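Local coordinates for protein aminoglycoside phosphotransferase (Streptomyces rimosus, PDB 6FUC) that probably transfers phosphate from ATP to the 3''-hydroxyl of streptomycin, a kinase-like reaction that confers antibiotic resistance, at residues Cys125-Glu130 / Gly211-Ala216; Val185-Leu190 / Ala205-Leu210. One frame throughout, in Å; residues are numbered along the deposited sequence. Where two conformers were deposited one is given.

Contact 1 of 2, residues Cys125-Glu130 / Gly211-Ala216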
# COMPACT_ATOMS: atom_id res chain seq x y z
N CYS A 125 13.73 12.11 0.24
CA CYS A 125 13.29 10.77 0.64
C CYS A 125 14.37 9.78 0.34
O CYS A 125 14.85 9.73 -0.76
CB CYS A 125 12.01 10.41 -0.12
SG CYS A 125 11.26 8.89 0.43
N PRO A 126 14.72 8.89 1.28
CA PRO A 126 15.69 7.85 0.98
C PRO A 126 15.20 6.78 0.02
O PRO A 126 15.99 5.99 -0.50
CB PRO A 126 15.88 7.13 2.39
CG PRO A 126 15.52 8.16 3.33
CD PRO A 126 14.41 8.94 2.75
N PHE A 127 13.89 6.74 -0.18
CA PHE A 127 13.24 5.57 -0.81
C PHE A 127 12.59 5.98 -2.12
O PHE A 127 12.07 7.10 -2.28
CB PHE A 127 12.15 5.05 0.13
CG PHE A 127 12.67 4.80 1.51
CD1 PHE A 127 13.51 3.78 1.76
CD2 PHE A 127 12.32 5.64 2.54
CE1 PHE A 127 14.01 3.54 3.04
CE2 PHE A 127 12.81 5.43 3.82
CZ PHE A 127 13.68 4.39 4.07
N THR A 128 12.57 5.01 -3.04
CA THR A 128 11.92 5.17 -4.32
C THR A 128 11.00 4.00 -4.63
O THR A 128 11.28 2.86 -4.27
CB THR A 128 12.94 5.35 -5.44
OG1 THR A 128 13.66 4.12 -5.64
CG2 THR A 128 13.83 6.52 -5.23
N ARG A 129 9.93 4.29 -5.37
CA ARG A 129 9.13 3.23 -6.03
C ARG A 129 8.76 3.78 -7.42
O ARG A 129 7.62 3.78 -7.85
CB ARG A 129 7.89 2.80 -5.23
CG ARG A 129 6.90 3.87 -4.91
CD ARG A 129 5.49 3.39 -5.05
NE ARG A 129 5.23 3.09 -6.48
CZ ARG A 129 4.15 2.49 -6.96
NH1 ARG A 129 3.18 1.99 -6.20
NH2 ARG A 129 3.98 2.47 -8.27
N GLU A 130 9.79 4.26 -8.12
CA GLU A 130 9.61 4.93 -9.37
C GLU A 130 9.29 3.93 -10.48
O GLU A 130 9.46 2.71 -10.31
CB GLU A 130 10.81 5.84 -9.70
CG GLU A 130 10.87 7.07 -8.82
CD GLU A 130 12.20 7.70 -8.72
OE1 GLU A 130 13.26 6.99 -8.96
OE2 GLU A 130 12.28 8.90 -8.36
N GLY A 211 5.52 -0.77 3.02
CA GLY A 211 6.66 -1.41 2.41
C GLY A 211 7.07 -0.94 1.04
O GLY A 211 8.18 -1.23 0.61
N ARG A 212 6.19 -0.21 0.33
CA ARG A 212 6.48 0.38 -0.98
C ARG A 212 6.63 1.89 -0.93
O ARG A 212 6.67 2.51 -2.00
CB ARG A 212 5.45 -0.07 -2.01
CG ARG A 212 5.58 -1.51 -2.35
CD ARG A 212 4.54 -1.92 -3.40
NE ARG A 212 4.81 -3.26 -3.87
CZ ARG A 212 4.37 -3.71 -5.04
NH1 ARG A 212 3.60 -2.98 -5.80
NH2 ARG A 212 4.71 -4.94 -5.43
N LEU A 213 6.71 2.49 0.23
CA LEU A 213 6.82 3.95 0.34
C LEU A 213 8.01 4.44 -0.50
O LEU A 213 9.09 3.84 -0.50
CB LEU A 213 7.00 4.29 1.80
CG LEU A 213 7.21 5.76 2.12
CD1 LEU A 213 6.38 6.29 3.26
CD2 LEU A 213 8.55 6.20 2.09
N GLY A 214 7.82 5.57 -1.18
CA GLY A 214 8.94 6.18 -1.88
C GLY A 214 8.49 7.08 -2.96
O GLY A 214 7.29 7.16 -3.30
N ARG A 215 9.45 7.75 -3.61
CA ARG A 215 9.16 8.62 -4.73
C ARG A 215 8.40 7.87 -5.81
O ARG A 215 8.79 6.76 -6.22
CB ARG A 215 10.46 9.09 -5.39
CG ARG A 215 11.19 10.15 -4.60
CD ARG A 215 12.23 10.87 -5.43
NE ARG A 215 13.38 10.08 -5.81
CZ ARG A 215 14.47 9.97 -5.05
NH1 ARG A 215 14.48 10.52 -3.84
NH2 ARG A 215 15.53 9.30 -5.46
N ALA A 216 7.39 8.54 -6.39
CA ALA A 216 6.68 8.09 -7.55
C ALA A 216 5.73 9.20 -8.00
O ALA A 216 5.55 10.21 -7.32
CB ALA A 216 5.91 6.79 -7.29
O HOH W 1 17.03 9.12 -2.81
O HOH W 2 9.61 1.47 -2.67
O HOH W 3 15.44 8.38 -8.20

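Contact 2 of 2, residues Val185-Leu190 / Ala205-Leu210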
# COMPACT_ATOMS: atom_id res chain seq x y z
N VAL A 185 6.43 11.85 -2.56
CA VAL A 185 6.61 10.66 -1.73
C VAL A 185 5.28 9.96 -1.60
O VAL A 185 4.35 10.45 -0.96
CB VAL A 185 7.17 11.00 -0.35
CG1 VAL A 185 7.32 9.74 0.47
CG2 VAL A 185 8.49 11.78 -0.46
N CYS A 186 5.14 8.83 -2.32
CA CYS A 186 3.95 8.03 -2.28
C CYS A 186 3.97 7.03 -1.09
O CYS A 186 5.01 6.51 -0.71
CB CYS A 186 3.79 7.20 -3.56
SG CYS A 186 3.17 8.11 -4.96
N HIS A 187 2.77 6.77 -0.58
CA HIS A 187 2.59 5.63 0.33
C HIS A 187 3.05 4.32 -0.29
O HIS A 187 3.68 3.50 0.37
CB HIS A 187 1.08 5.57 0.67
CG HIS A 187 0.73 4.38 1.47
ND1 HIS A 187 0.60 3.14 0.92
CD2 HIS A 187 0.51 4.26 2.80
CE1 HIS A 187 0.35 2.29 1.90
NE2 HIS A 187 0.25 2.96 3.05
N GLY A 188 2.68 4.15 -1.55
CA GLY A 188 3.15 3.05 -2.35
C GLY A 188 2.17 1.93 -2.55
O GLY A 188 2.37 1.13 -3.48
N ASP A 189 1.15 1.84 -1.70
CA ASP A 189 0.08 0.85 -1.84
C ASP A 189 -1.18 1.44 -1.20
O ASP A 189 -1.71 0.94 -0.21
CB ASP A 189 0.46 -0.47 -1.21
CG ASP A 189 -0.59 -1.53 -1.35
OD1 ASP A 189 -1.39 -1.44 -2.29
OD2 ASP A 189 -0.61 -2.47 -0.52
N LEU A 190 -1.67 2.51 -1.81
CA LEU A 190 -2.71 3.38 -1.16
C LEU A 190 -4.10 2.85 -1.49
O LEU A 190 -4.97 3.60 -1.95
CB LEU A 190 -2.51 4.82 -1.47
CG LEU A 190 -3.30 5.79 -0.55
CD1 LEU A 190 -2.75 5.74 0.89
CD2 LEU A 190 -3.25 7.20 -1.10
N ALA A 205 -6.42 8.32 11.15
CA ALA A 205 -5.58 7.95 12.29
C ALA A 205 -4.15 7.67 11.87
O ALA A 205 -3.20 7.99 12.62
CB ALA A 205 -6.14 6.73 13.02
N GLY A 206 -3.95 7.04 10.72
CA GLY A 206 -2.60 6.81 10.22
C GLY A 206 -2.64 5.91 9.04
O GLY A 206 -3.69 5.40 8.65
N PHE A 207 -1.46 5.71 8.47
CA PHE A 207 -1.26 4.80 7.34
C PHE A 207 -0.54 3.53 7.82
O PHE A 207 0.27 3.63 8.74
CB PHE A 207 -0.40 5.47 6.28
CG PHE A 207 -1.01 6.72 5.72
CD1 PHE A 207 -2.02 6.67 4.80
CD2 PHE A 207 -0.60 7.97 6.14
CE1 PHE A 207 -2.59 7.82 4.26
CE2 PHE A 207 -1.18 9.14 5.61
CZ PHE A 207 -2.15 9.02 4.66
N ILE A 208 -0.82 2.40 7.18
CA ILE A 208 -0.13 1.17 7.46
C ILE A 208 0.39 0.54 6.16
O ILE A 208 0.10 1.05 5.08
CB ILE A 208 -1.02 0.18 8.24
CG1 ILE A 208 -2.24 -0.26 7.41
CG2 ILE A 208 -1.42 0.73 9.59
CD1 ILE A 208 -2.91 -1.52 7.91
N ASP A 209 1.14 -0.53 6.29
CA ASP A 209 1.60 -1.33 5.14
C ASP A 209 2.40 -0.46 4.16
O ASP A 209 2.10 -0.31 2.97
CB ASP A 209 0.48 -2.14 4.52
CG ASP A 209 0.06 -3.29 5.50
OD1 ASP A 209 0.76 -3.62 6.46
OD2 ASP A 209 -1.05 -3.83 5.31
N LEU A 210 3.51 0.07 4.73
CA LEU A 210 4.37 1.07 4.10
C LEU A 210 5.54 0.53 3.35
O LEU A 210 6.47 1.26 3.02
CB LEU A 210 4.81 2.05 5.20
CG LEU A 210 3.72 2.88 5.83
CD1 LEU A 210 4.10 3.41 7.17
CD2 LEU A 210 3.33 4.01 4.92
O HOH W 4 3.52 0.76 0.79
O HOH W 5 1.52 -2.68 1.18

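Contact 1 of 2, residues Cys125-Glu130 / Gly211-Ala216
The backbones of F127-R129 and R215 meet in a single bridge of parallel type, with T128 opposite R215: R215 N donates to F127 O at 3.0 Å and R129 N to R215 O at 2.9 Å. G214, having no side chain, lets the chain of T128 pass close, their CA atoms 4.0 Å apart. Charge reinforces the bridge. R215 turns at its third torsion (chi3 -69°), and its NE gives a 3.0 Å salt bridge to E130 OE2; the carboxylate oxygen lies near the guanidinium plane, whereas NE stands above the carboxylate plane, the two planes being 54° apart. Two waters at the guanidinium edge extend the network, both accepting from R215 NH2: one donates to C125 O, the other to E130 OE1. R215 NH1 is hydrogen-bonded to P122 O. The apolar group is small: L213 CD2, in one of two conformers, lies 3.8 Å from F127 CD2 and 4.2 Å from C125 SG. Other side chains pack against polar groups. T128 CG2 lies over one guanidinium face, 3.3 Å from R215 NH2; R129 runs its methylenes past the R212 carbonyl, R129 CG 3.2 Å from R212 O, on its way to a hydrogen bond with G188 O. Strand 214-216 lies between loop 125-130 and strand 184-186, with which G214 and A216 pair. R212-A216 probably begins the segment after the DFG-like motif, as in the kinase-like fold of aminoglycoside phosphotransferases.

Contact 2 of 2, residues Val185-Leu190 / Ala205-Leu210
H187 reaches across to F207, I208, D209 and L210, CD2, NE2 and CE1 of the ring meeting the other segment while ND1 turns back to its own. At CB the side chain places CG anti to the backbone N (chi1 174°), which brings the ring to the turn after strand 204-207. ND1 accepts D189 N at 3.0 Å, the donor lying in the ring plane. CE1 comes within 3.3 Å of D209 O. NE2, at the tip, donates to I208 O at 2.8 Å; that oxygen is in the ring plane too, but the bond is bent (147° at the hydrogen). CD2 takes the apolar side, 3.5 Å from L210 CD2 and 3.8 Å from F207 CB. With in-plane bonds at both nitrogens, the ring has its rotation fixed. The F207 ring is inclined at 56° to the H187 ring and meets L190 CD1 through CE1; helix 100-117 covers this group. One water joins the backbones by donating to H187 O and D209 O; another links the D189 carboxylate, through OD2, to D209 O. D221 of helix 219-233 accepts from the N atoms of H187 and G188 and so positions the loop. H187-G188-D189, with N194 further on, fits the HGDxxxxN catalytic-loop signature of the family, held here to the turn D209-L210-G211 that probably corresponds to the DFG motif.

How the contacts relate
From the N terminus, the chain passes the five-stranded sheet and helix 100-117 before reaching loop 125-130, the first half of contact 1. Helices 131-143, 161-168 and 172-181 follow, then 185-190, the first half of contact 2. A hairpin of strands 195-197 and 204-207 brings the chain back to 205-210, closing the short loop of contact 2; the very next residues, 211-216, close the long loop of contact 1, so contact 2 is nested within it. A shared two-stranded sheet joins the two contacts, and beside it L213 packs on C186 O and R212 on G188 O. Together they join the probable catalytic loop, the DFG-like turn and the loop preceding helix 131-143.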